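Local coordinates for protein PspGI restriction endonuclease (PDB 3BM3) that probably binds and cuts DNA at a specific sequence as a type II restriction endonuclease, and is captured here with its substrate DNA, at residues Ile23-Ile28 with Phe108-Asn113; Phe196-Ala201 with Glu224-Ile229. The protein carries 2 engineered substitutions. One frame throughout, in Å; residues are numbered along the deposited sequence.

Contact 1: Ile23-Ile28 with Phe108-Asn113; sequences IIEEAI and FTKLLN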
ATOM      1  N   ILE C  23      13.668  -8.390 -20.071  1.00 14.13           N
ATOM      2  CA  ILE C  23      13.607  -7.038 -20.560  1.00 14.52           C
ATOM      3  C   ILE C  23      14.739  -6.217 -19.972  1.00 14.37           C
ATOM      4  O   ILE C  23      15.352  -5.431 -20.675  1.00 15.11           O
ATOM      5  CB  ILE C  23      12.245  -6.401 -20.257  1.00 15.00           C
ATOM      6  CG1 ILE C  23      11.143  -7.156 -21.040  1.00 13.80           C
ATOM      7  CG2 ILE C  23      12.259  -4.940 -20.606  1.00 15.72           C
ATOM      8  CD1 ILE C  23       9.734  -6.622 -20.812  1.00 16.21           C
ATOM      9  N   ILE C  24      15.024  -6.421 -18.689  1.00 14.93           N
ATOM     10  CA  ILE C  24      16.119  -5.712 -18.031  1.00 16.05           C
ATOM     11  C   ILE C  24      17.443  -6.094 -18.704  1.00 16.03           C
ATOM     12  O   ILE C  24      18.310  -5.229 -18.980  1.00 14.64           O
ATOM     13  CB  ILE C  24      16.145  -6.009 -16.519  1.00 16.04           C
ATOM     14  CG1 ILE C  24      14.961  -5.313 -15.811  1.00 17.58           C
ATOM     15  CG2 ILE C  24      17.480  -5.531 -15.847  1.00 17.00           C
ATOM     16  CD1 ILE C  24      15.125  -3.833 -15.652  1.00 20.30           C
ATOM     17  N   GLU C  25      17.603  -7.384 -18.986  1.00 16.67           N
ATOM     18  CA  GLU C  25      18.838  -7.835 -19.683  1.00 18.64           C
ATOM     19  C   GLU C  25      18.935  -7.197 -21.056  1.00 18.24           C
ATOM     20  O   GLU C  25      20.011  -6.757 -21.457  1.00 18.76           O
ATOM     21  CB  GLU C  25      18.932  -9.352 -19.771  1.00 19.19           C
ATOM     22  CG  GLU C  25      19.141 -10.080 -18.427  1.00 23.03           C
ATOM     23  CD  GLU C  25      20.394  -9.613 -17.644  1.00 27.77           C
ATOM     24  OE1 GLU C  25      21.411  -9.228 -18.270  1.00 31.40           O
ATOM     25  OE2 GLU C  25      20.351  -9.635 -16.391  1.00 31.58           O
ATOM     26  N   GLU C  26      17.814  -7.120 -21.768  1.00 18.03           N
ATOM     27  CA  GLU C  26      17.780  -6.467 -23.066  1.00 18.99           C
ATOM     28  C   GLU C  26      18.211  -5.008 -22.948  1.00 18.18           C
ATOM     29  O   GLU C  26      19.023  -4.513 -23.751  1.00 18.59           O
ATOM     30  CB  GLU C  26      16.390  -6.545 -23.654  1.00 19.33           C
ATOM     31  CG  GLU C  26      16.295  -6.000 -25.029  1.00 23.26           C
ATOM     32  CD  GLU C  26      15.023  -6.443 -25.727  1.00 26.96           C
ATOM     33  OE1 GLU C  26      14.199  -7.201 -25.112  1.00 28.13           O
ATOM     34  OE2 GLU C  26      14.875  -6.018 -26.896  1.00 31.61           O
ATOM     35  N   ALA C  27      17.665  -4.334 -21.943  1.00 17.60           N
ATOM     36  CA  ALA C  27      17.977  -2.937 -21.671  1.00 16.89           C
ATOM     37  C   ALA C  27      19.453  -2.782 -21.323  1.00 16.98           C
ATOM     38  O   ALA C  27      20.080  -1.839 -21.764  1.00 16.99           O
ATOM     39  CB  ALA C  27      17.129  -2.393 -20.535  1.00 17.11           C
ATOM     40  N   ILE C  28      19.960  -3.675 -20.474  1.00 17.10           N
ATOM     41  CA  ILE C  28      21.380  -3.652 -20.088  1.00 17.78           C
ATOM     42  C   ILE C  28      22.267  -3.699 -21.334  1.00 18.01           C
ATOM     43  O   ILE C  28      23.251  -2.935 -21.454  1.00 18.09           O
ATOM     44  CB  ILE C  28      21.713  -4.798 -19.138  1.00 17.17           C
ATOM     45  CG1 ILE C  28      21.184  -4.472 -17.737  1.00 17.90           C
ATOM     46  CG2 ILE C  28      23.223  -5.088 -19.142  1.00 18.50           C
ATOM     47  CD1 ILE C  28      21.161  -5.624 -16.780  1.00 17.68           C
ATOM     48  N   PHE C 108      18.335  -3.007  -8.711  1.00 11.46           N
ATOM     49  CA  PHE C 108      19.020  -2.929  -7.442  1.00 12.62           C
ATOM     50  C   PHE C 108      20.000  -4.097  -7.308  1.00 12.97           C
ATOM     51  O   PHE C 108      21.154  -3.885  -6.902  1.00 13.78           O
ATOM     52  CB  PHE C 108      18.013  -2.907  -6.294  1.00 12.43           C
ATOM     53  CG  PHE C 108      18.603  -2.468  -4.992  1.00 12.09           C
ATOM     54  CD1 PHE C 108      18.759  -1.119  -4.722  1.00 15.29           C
ATOM     55  CD2 PHE C 108      19.002  -3.398  -4.024  1.00 15.52           C
ATOM     56  CE1 PHE C 108      19.314  -0.709  -3.516  1.00 15.51           C
ATOM     57  CE2 PHE C 108      19.534  -2.975  -2.820  1.00 14.93           C
ATOM     58  CZ  PHE C 108      19.673  -1.634  -2.584  1.00 14.30           C
ATOM     59  N   THR C 109      19.575  -5.315  -7.663  1.00 11.91           N
ATOM     60  CA  THR C 109      20.461  -6.480  -7.574  1.00 14.03           C
ATOM     61  C   THR C 109      21.674  -6.361  -8.481  1.00 13.61           C
ATOM     62  O   THR C 109      22.748  -6.816  -8.150  1.00 13.30           O
ATOM     63  CB  THR C 109      19.738  -7.828  -7.831  1.00 14.82           C
ATOM     64  OG1 THR C 109      19.385  -7.952  -9.206  1.00 17.91           O
ATOM     65  CG2 THR C 109      18.490  -7.895  -7.026  1.00 14.49           C
ATOM     66  N   LYS C 110      21.480  -5.779  -9.650  1.00 13.94           N
ATOM     67  CA  LYS C 110      22.575  -5.605 -10.582  1.00 14.89           C
ATOM     68  C   LYS C 110      23.646  -4.738  -9.960  1.00 14.31           C
ATOM     69  O   LYS C 110      24.857  -4.984 -10.144  1.00 14.90           O
ATOM     70  CB  LYS C 110      22.044  -4.974 -11.864  1.00 15.95           C
ATOM     71  CG  LYS C 110      21.054  -5.836 -12.595  1.00 19.64           C
ATOM     72  CD  LYS C 110      21.596  -7.259 -12.849  1.00 22.26           C
ATOM     73  CE  LYS C 110      20.670  -8.078 -13.721  1.00 25.88           C
ATOM     74  NZ  LYS C 110      21.014  -9.555 -13.670  1.00 26.39           N
ATOM     75  N   LEU C 111      23.191  -3.704  -9.254  1.00 13.73           N
ATOM     76  CA  LEU C 111      24.114  -2.809  -8.527  1.00 12.38           C
ATOM     77  C   LEU C 111      24.775  -3.529  -7.362  1.00 12.49           C
ATOM     78  O   LEU C 111      25.977  -3.466  -7.203  1.00 11.01           O
ATOM     79  CB  LEU C 111      23.414  -1.557  -8.055  1.00 13.01           C
ATOM     80  CG  LEU C 111      23.062  -0.608  -9.214  1.00 14.76           C
ATOM     81  CD1 LEU C 111      21.930   0.351  -8.851  1.00 16.51           C
ATOM     82  CD2 LEU C 111      24.309   0.167  -9.657  1.00 15.94           C
ATOM     83  N   LEU C 112      23.986  -4.296  -6.601  1.00 11.56           N
ATOM     84  CA  LEU C 112      24.556  -5.095  -5.528  1.00 12.63           C
ATOM     85  C   LEU C 112      25.682  -5.997  -6.059  1.00 13.12           C
ATOM     86  O   LEU C 112      26.761  -6.068  -5.499  1.00 13.01           O
ATOM     87  CB  LEU C 112      23.474  -5.927  -4.848  1.00 12.52           C
ATOM     88  CG  LEU C 112      22.466  -5.105  -4.009  1.00 12.54           C
ATOM     89  CD1 LEU C 112      21.437  -6.074  -3.441  1.00 12.62           C
ATOM     90  CD2 LEU C 112      23.098  -4.249  -2.869  1.00 11.35           C
ATOM     91  N   ASN C 113      25.421  -6.675  -7.161  1.00 13.26           N
ATOM     92  CA  ASN C 113      26.381  -7.607  -7.736  1.00 14.58           C
ATOM     93  C   ASN C 113      27.666  -6.912  -8.082  1.00 14.75           C
ATOM     94  O   ASN C 113      28.751  -7.416  -7.797  1.00 15.08           O
ATOM     95  CB  ASN C 113      25.820  -8.256  -8.992  1.00 14.13           C
ATOM     96  CG  ASN C 113      24.745  -9.252  -8.682  1.00 17.19           C
ATOM     97  OD1 ASN C 113      24.582  -9.662  -7.534  1.00 18.21           O
ATOM     98  ND2 ASN C 113      24.015  -9.659  -9.698  1.00 18.05           N
TER

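Contact 2: Phe196-Ala201 with Glu224-Ile229; sequences FTIYSA and EEIKRI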
ATOM      1  N   PHE C 196       8.813  11.757  -2.774  1.00 14.25           N
ATOM      2  CA  PHE C 196       8.969  11.242  -1.419  1.00 13.87           C
ATOM      3  C   PHE C 196       8.837  12.408  -0.429  1.00 12.87           C
ATOM      4  O   PHE C 196       9.455  13.427  -0.614  1.00 13.23           O
ATOM      5  CB  PHE C 196      10.316  10.580  -1.305  1.00 13.89           C
ATOM      6  CG  PHE C 196      10.517   9.856  -0.009  1.00 17.14           C
ATOM      7  CD1 PHE C 196       9.835   8.681   0.255  1.00 19.91           C
ATOM      8  CD2 PHE C 196      11.334  10.372   0.965  1.00 18.81           C
ATOM      9  CE1 PHE C 196      10.022   8.015   1.451  1.00 21.23           C
ATOM     10  CE2 PHE C 196      11.509   9.713   2.144  1.00 18.94           C
ATOM     11  CZ  PHE C 196      10.890   8.549   2.389  1.00 20.01           C
ATOM     12  N   THR C 197       8.040  12.234   0.621  1.00 12.60           N
ATOM     13  CA  THR C 197       7.695  13.335   1.519  1.00 12.69           C
ATOM     14  C   THR C 197       8.557  13.407   2.777  1.00 13.39           C
ATOM     15  O   THR C 197       9.067  12.411   3.273  1.00 12.87           O
ATOM     16  CB  THR C 197       6.239  13.228   1.990  1.00 13.17           C
ATOM     17  OG1 THR C 197       6.128  12.162   2.945  1.00 13.16           O
ATOM     18  CG2 THR C 197       5.313  12.965   0.787  1.00 14.30           C
ATOM     19  N   ILE C 198       8.680  14.625   3.287  1.00 12.92           N
ATOM     20  CA  ILE C 198       9.405  14.858   4.542  1.00 13.70           C
ATOM     21  C   ILE C 198       8.762  14.118   5.688  1.00 12.04           C
ATOM     22  O   ILE C 198       9.461  13.514   6.486  1.00 11.89           O
ATOM     23  CB  ILE C 198       9.516  16.356   4.841  1.00 14.24           C
ATOM     24  CG1 ILE C 198      10.270  16.612   6.134  1.00 16.36           C
ATOM     25  CG2 ILE C 198       8.142  16.983   4.954  1.00 15.11           C
ATOM     26  CD1 ILE C 198      10.446  18.140   6.434  1.00 16.76           C
ATOM     27  N   TYR C 199       7.445  14.134   5.767  1.00 11.55           N
ATOM     28  CA  TYR C 199       6.771  13.469   6.880  1.00 11.85           C
ATOM     29  C   TYR C 199       7.145  12.001   6.878  1.00 10.56           C
ATOM     30  O   TYR C 199       7.457  11.444   7.925  1.00 10.74           O
ATOM     31  CB  TYR C 199       5.266  13.625   6.846  1.00 12.14           C
ATOM     32  CG  TYR C 199       4.582  12.886   7.945  1.00 12.10           C
ATOM     33  CD1 TYR C 199       4.643  13.338   9.244  1.00 12.26           C
ATOM     34  CD2 TYR C 199       3.836  11.731   7.685  1.00 12.12           C
ATOM     35  CE1 TYR C 199       4.025  12.638  10.272  1.00 13.04           C
ATOM     36  CE2 TYR C 199       3.199  11.062   8.682  1.00 13.70           C
ATOM     37  CZ  TYR C 199       3.300  11.500   9.985  1.00 12.15           C
ATOM     38  OH  TYR C 199       2.640  10.803  10.965  1.00 12.67           O
ATOM     39  N   SER C 200       7.113  11.378   5.694  1.00 10.45           N
ATOM     40  CA  SER C 200       7.358   9.951   5.635  1.00 10.96           C
ATOM     41  C   SER C 200       8.761   9.655   6.148  1.00 11.53           C
ATOM     42  O   SER C 200       8.965   8.695   6.888  1.00 11.53           O
ATOM     43  CB  SER C 200       7.103   9.413   4.235  1.00 10.83           C
ATOM     44  OG  SER C 200       8.064   9.812   3.307  1.00 12.37           O
ATOM     45  N   ALA C 201       9.712  10.509   5.783  1.00 11.34           N
ATOM     46  CA  ALA C 201      11.116  10.308   6.188  1.00 11.32           C
ATOM     47  C   ALA C 201      11.213  10.390   7.706  1.00 11.50           C
ATOM     48  O   ALA C 201      11.751   9.509   8.386  1.00 11.83           O
ATOM     49  CB  ALA C 201      12.015  11.336   5.513  1.00 11.20           C
ATOM     50  N   GLU C 224      16.296  20.315   2.025  1.00 17.65           N
ATOM     51  CA  GLU C 224      15.978  21.733   2.110  1.00 18.66           C
ATOM     52  C   GLU C 224      14.677  21.944   2.878  1.00 18.82           C
ATOM     53  O   GLU C 224      14.581  22.842   3.715  1.00 18.82           O
ATOM     54  CB  GLU C 224      15.874  22.352   0.714  1.00 19.42           C
ATOM     55  CG  GLU C 224      15.650  23.864   0.726  1.00 21.98           C
ATOM     56  CD  GLU C 224      16.667  24.577   1.591  1.00 26.75           C
ATOM     57  OE1 GLU C 224      17.857  24.219   1.479  1.00 30.37           O
ATOM     58  OE2 GLU C 224      16.282  25.494   2.374  1.00 32.75           O
ATOM     59  N   GLU C 225      13.670  21.120   2.586  1.00 18.64           N
ATOM     60  CA  GLU C 225      12.416  21.168   3.325  1.00 19.65           C
ATOM     61  C   GLU C 225      12.650  20.959   4.810  1.00 19.88           C
ATOM     62  O   GLU C 225      12.100  21.678   5.642  1.00 19.81           O
ATOM     63  CB  GLU C 225      11.434  20.126   2.830  1.00 20.02           C
ATOM     64  CG  GLU C 225      10.820  20.420   1.522  1.00 21.72           C
ATOM     65  CD  GLU C 225       9.776  19.390   1.162  1.00 23.94           C
ATOM     66  OE1 GLU C 225       9.031  18.957   2.068  1.00 23.95           O
ATOM     67  OE2 GLU C 225       9.688  19.032  -0.024  1.00 27.56           O
ATOM     68  N   ILE C 226      13.461  19.964   5.142  1.00 19.65           N
ATOM     69  CA  ILE C 226      13.801  19.693   6.521  1.00 20.20           C
ATOM     70  C   ILE C 226      14.449  20.931   7.165  1.00 21.12           C
ATOM     71  O   ILE C 226      14.068  21.358   8.259  1.00 20.68           O
ATOM     72  CB  ILE C 226      14.692  18.434   6.605  1.00 19.94           C
ATOM     73  CG1 ILE C 226      13.839  17.206   6.253  1.00 20.46           C
ATOM     74  CG2 ILE C 226      15.330  18.301   7.979  1.00 20.28           C
ATOM     75  CD1 ILE C 226      14.604  15.863   6.161  1.00 21.30           C
ATOM     76  N   LYS C 227      15.395  21.521   6.452  1.00 21.17           N
ATOM     77  CA  LYS C 227      16.132  22.689   6.958  1.00 22.58           C
ATOM     78  C   LYS C 227      15.231  23.900   7.153  1.00 22.90           C
ATOM     79  O   LYS C 227      15.545  24.782   7.956  1.00 23.47           O
ATOM     80  CB  LYS C 227      17.289  23.026   6.021  1.00 22.57           C
ATOM     81  CG  LYS C 227      18.447  22.033   6.120  1.00 25.18           C
ATOM     82  CD  LYS C 227      19.634  22.514   5.309  1.00 28.07           C
ATOM     83  CE  LYS C 227      20.820  21.552   5.313  1.00 28.85           C
ATOM     84  NZ  LYS C 227      21.876  21.988   4.291  1.00 29.72           N
ATOM     85  N   ARG C 228      14.123  23.944   6.417  1.00 23.29           N
ATOM     86  CA  ARG C 228      13.177  25.055   6.473  1.00 24.32           C
ATOM     87  C   ARG C 228      12.154  24.904   7.587  1.00 24.19           C
ATOM     88  O   ARG C 228      11.319  25.793   7.790  1.00 24.37           O
ATOM     89  CB  ARG C 228      12.471  25.235   5.125  1.00 25.01           C
ATOM     90  CG  ARG C 228      13.408  25.749   4.029  1.00 27.86           C
ATOM     91  CD  ARG C 228      12.716  25.821   2.682  1.00 32.78           C
ATOM     92  NE  ARG C 228      11.928  27.048   2.521  1.00 38.37           N
ATOM     93  CZ  ARG C 228      12.344  28.176   1.932  1.00 40.03           C
ATOM     94  NH1 ARG C 228      13.582  28.295   1.430  1.00 43.26           N
ATOM     95  NH2 ARG C 228      11.505  29.211   1.845  1.00 41.03           N
ATOM     96  N   ILE C 229      12.189  23.784   8.307  1.00 23.65           N
ATOM     97  CA  ILE C 229      11.405  23.688   9.527  1.00 24.51           C
ATOM     98  C   ILE C 229      12.130  24.599  10.531  1.00 24.64           C
ATOM     99  O   ILE C 229      13.312  24.400  10.823  1.00 25.84           O
ATOM    100  CB  ILE C 229      11.275  22.248  10.036  1.00 24.08           C
ATOM    101  CG1 ILE C 229      10.508  21.401   9.018  1.00 25.02           C
ATOM    102  CG2 ILE C 229      10.568  22.253  11.388  1.00 22.64           C
ATOM    103  CD1 ILE C 229      10.554  19.881   9.275  1.00 27.54           C
TER
HETATM  104  O   HOH W   1       7.667  16.652   1.616  1.00 16.88           O

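Contact 1: Ile23-Ile28 with Phe108-Asn113
Glu25 and Lys110 join the two helices through a salt bridge, Lys110 NZ donating to Glu25 OE2 at 2.8 Å. The ammonium meets this oxygen nearly along its C-O axis, and the two side chains cross at about a right angle. Both chains bend at their second torsion. In Lys110 the turn (chi2 -52°) is followed by an extended run through CD and CE, which carries the charge to the neighbouring helix. The spacing demands such reach, since the closest alpha carbons, Ile28 CA and Lys110 CA, are 9.8 Å apart.

Short of its charged end, the lysine chain lies obliquely against Ile28, whose CD1 is 4.0 Å from Lys110 CE and 4.2 Å from Lys110 CG. The aliphatic part of Lys110 thus lies against a buried isoleucine while its charged end leads to the surface. This apolar side is the close-packed one, for Ile24, one turn back, is buried against Ala103, Ile106 and Ile107 of helix 85-115 and against Ala63 of helix 52-80. On the outer side Glu25 is exposed, so solvent probably weakens the ion pair. The result is a helix-helix contact between helix 20-31 and the long helix 85-115, an isoleucine-lined apolar interface with a salt bridge at its exposed edge.

Contact 2: Phe196-Ala201 with Glu224-Ile229
Glu225 OE1 accepts from a water at 2.7 Å, and the same water accepts from Ile198 N at 2.8 Å, bridging the first turn of one helix and the last turn of another. The two helices, 198-206 and 216-227, follow successive parallel strands of the mixed sheet as connections of beta-alpha-beta crossovers, in an enzyme assigned by sequence to the PDDEXK nuclease clan. The other carboxylate oxygen of Glu225, OE2, forms a salt bridge with Arg218, two turns earlier on the same helix, whose guanidinium also donates to Phe196 O.

Apolar packing centres on Ile198. Its CG1 branch is turned away from its own backbone N (chi1 -180°) and runs on extended, which sends CD1 out to the end of helix 216-227 and to the loop residue Ile229 just beyond it. CD1 lies 3.5 Å from Ile226 CG1, the two side chains crossing obliquely, and meets Ile229 CD1 tip to tip at 3.3 Å, closer than usual van der Waals contact. The other branch, CG2, sits 3.6 Å from Glu225 OE1, beside the water bridge. Shortening Ile198 to an alanine removes both branches and would probably leave Ile226 and Ile229 without their shared apolar partner, opening a gap beside the water bridge. Farther out, Ile229 packs on Tyr130 of the second subunit, and Thr197 lies against a DNA phosphate.

Thr197 also caps helix 198-206, its OG1 accepting from Ser200 N. Ser200 OG returns a bond to Thr197 O, which also accepts from Ala201 N; both donors come from the same face of that carbonyl, with OG tilted 25° from its plane.

From the N terminus, helix 20-31 comes first; after a largely helical excursion through helix 52-80, the chain returns along helix 85-115 and closes contact 1 with a loop of 79 residues and no strand. The mixed sheet then begins, and only after its strand 186-191 does contact 2 open, closing after 22 residues that include strand 211-214. The two loops therefore follow in series, neither enclosing nor crossing the other. The centres of contacts 1 and 2 are 31 Å apart, on opposite sides of the chain's centre. Contact 1 ties helix 20-31 to the C-terminal part of helix 85-115, and contact 2 joins consecutive crossover helices near the second subunit.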